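Local coordinates for D-methionine-binding lipoprotein MetQ (Escherichia coli, PDB 4YAH) that binds methionine as the substrate-binding lipoprotein of an ATP-driven D-methionine transport system, at residues V35-I38 against E42-V45. Residues are numbered along the deposited sequence; the frame is centred on the assembly and turned at random.
Sequences VGVI and EQQV
One water joins the carboxylate of Glu42 to the backbone of Ile38: it donates to Glu42 OE2 over 2.7 Å and accepts from Ile38 N over 2.9 Å. The second carboxylate oxygen, OE1, is hydrogen-bonded to Thr204 OG1, outside the two segments, and weakly to the amino nitrogen of the bound methionine. With CG anti to the carbonyl carbon (chi1 -71°) and an extended chain beyond it, the Glu42 side chain runs alongside that of Ile38, pointing the same way, and OE2 lies 4.0 Å from Ile38 CG1. The Ile38 carbonyl oxygen lies against the first turn of helix 41-57, 3.7 Å from Glu42 CB, 3.5 Å from Gln43 CB and 3.1 Å from Gln43 N. Val37 adds an apolar touch, its CG2 4.2 Å from Gln43 CA. The contact spans the short connection from strand 32-38 to helix 41-57, the first two elements of a beta-alpha-beta unit, and places Glu42 in the methionine pocket of this periplasmic-binding-protein fold. With each carboxylate oxygen bonded, the group's rotation is probably restricted, and a negative charge there, if present, would be expected to favour the protonated form of the ligand's amino group.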
ATOM      1  N   VAL A  35      11.940 -11.538  -6.064  1.00 19.12           N
ATOM      2  CA  VAL A  35      10.837 -10.939  -5.307  1.00 14.79           C
ATOM      3  C   VAL A  35      10.456  -9.595  -5.892  1.00 18.90           C
ATOM      4  O   VAL A  35      11.305  -8.722  -6.032  1.00 18.36           O
ATOM      5  CB  VAL A  35      11.191 -10.753  -3.834  1.00 15.78           C
ATOM      6  CG1 VAL A  35       9.973 -10.275  -3.051  1.00 16.55           C
ATOM      7  CG2 VAL A  35      11.709 -12.060  -3.224  1.00 19.60           C
ATOM      8  N   GLY A  36       9.178  -9.443  -6.235  1.00 17.25           N
ATOM      9  CA  GLY A  36       8.678  -8.184  -6.762  1.00 19.34           C
ATOM     10  C   GLY A  36       8.332  -7.188  -5.674  1.00 18.53           C
ATOM     11  O   GLY A  36       7.633  -7.519  -4.716  1.00 17.34           O
ATOM     12  N   VAL A  37       8.827  -5.964  -5.834  1.00 16.35           N
ATOM     13  CA  VAL A  37       8.638  -4.873  -4.879  1.00 16.12           C
ATOM     14  C   VAL A  37       8.385  -3.581  -5.637  1.00 17.65           C
ATOM     15  O   VAL A  37       8.623  -3.512  -6.847  1.00 16.07           O
ATOM     16  CB  VAL A  37       9.860  -4.703  -3.939  1.00 17.70           C
ATOM     17  CG1 VAL A  37      10.132  -6.007  -3.200  1.00 21.27           C
ATOM     18  CG2 VAL A  37      11.102  -4.299  -4.701  1.00 19.44           C
ATOM     19  N   ILE A  38       7.904  -2.559  -4.930  1.00 15.75           N
ATOM     20  CA  ILE A  38       7.622  -1.273  -5.574  1.00 18.81           C
ATOM     21  C   ILE A  38       8.778  -0.290  -5.374  1.00 20.85           C
ATOM     22  O   ILE A  38       9.331  -0.186  -4.269  1.00 20.62           O
ATOM     23  CB  ILE A  38       6.338  -0.627  -5.030  1.00 18.16           C
ATOM     24  CG1 ILE A  38       5.201  -1.644  -4.947  1.00 18.66           C
ATOM     25  CG2 ILE A  38       5.942   0.562  -5.913  1.00 16.82           C
ATOM     26  CD1 ILE A  38       4.809  -2.249  -6.268  1.00 20.39           C
ATOM     27  N   GLU A  42       9.783   1.491  -0.356  1.00 22.67           N
ATOM     28  CA  GLU A  42       9.518   0.065  -0.129  1.00 18.82           C
ATOM     29  C   GLU A  42      10.661  -0.767  -0.712  1.00 23.65           C
ATOM     30  O   GLU A  42      11.054  -1.782  -0.136  1.00 20.77           O
ATOM     31  CB  GLU A  42       8.168  -0.370  -0.715  1.00 16.43           C
ATOM     32  CG  GLU A  42       6.979   0.208   0.085  1.00 19.97           C
ATOM     33  CD  GLU A  42       5.613  -0.313  -0.331  1.00 26.81           C
ATOM     34  OE1 GLU A  42       4.601   0.342   0.010  1.00 24.71           O
ATOM     35  OE2 GLU A  42       5.522  -1.368  -0.977  1.00 23.64           O
ATOM     36  N   GLN A  43      11.211  -0.338  -1.839  1.00 20.88           N
ATOM     37  CA  GLN A  43      12.381  -1.009  -2.399  1.00 21.30           C
ATOM     38  C   GLN A  43      13.568  -0.900  -1.447  1.00 23.12           C
ATOM     39  O   GLN A  43      14.316  -1.859  -1.275  1.00 21.81           O
ATOM     40  CB  GLN A  43      12.751  -0.428  -3.762  1.00 21.52           C
ATOM     41  CG  GLN A  43      13.957  -1.119  -4.390  1.00 27.77           C
ATOM     42  CD  GLN A  43      14.452  -0.422  -5.635  1.00 54.33           C
ATOM     43  OE1 GLN A  43      13.776   0.442  -6.191  1.00 53.66           O
ATOM     44  NE2 GLN A  43      15.646  -0.794  -6.080  1.00 60.01           N
ATOM     45  N   GLN A  44      13.747   0.268  -0.836  1.00 21.22           N
ATOM     46  CA  GLN A  44      14.842   0.450   0.112  1.00 24.24           C
ATOM     47  C   GLN A  44      14.723  -0.546   1.265  1.00 22.52           C
ATOM     48  O   GLN A  44      15.711  -1.128   1.687  1.00 24.57           O
ATOM     49  CB  GLN A  44      14.870   1.870   0.665  1.00 27.58           C
ATOM     50  CG  GLN A  44      15.102   2.949  -0.368  1.00 47.84           C
ATOM     51  CD  GLN A  44      14.944   4.331   0.239  1.00 51.28           C
ATOM     52  OE1 GLN A  44      15.453   4.595   1.333  1.00 38.97           O
ATOM     53  NE2 GLN A  44      14.210   5.207  -0.446  1.00 43.74           N
ATOM     54  N   VAL A  45      13.510  -0.728   1.779  1.00 21.85           N
ATOM     55  CA  VAL A  45      13.291  -1.648   2.891  1.00 21.08           C
ATOM     56  C   VAL A  45      13.577  -3.070   2.421  1.00 20.80           C
ATOM     57  O   VAL A  45      14.185  -3.850   3.139  1.00 20.47           O
ATOM     58  CB  VAL A  45      11.855  -1.515   3.434  1.00 20.95           C
ATOM     59  CG1 VAL A  45      11.556  -2.544   4.507  1.00 24.55           C
ATOM     60  CG2 VAL A  45      11.652  -0.107   4.000  1.00 22.96           C
TER
HETATM   61  O   HOH W   1       7.089  -3.126  -2.208  1.00 18.91           O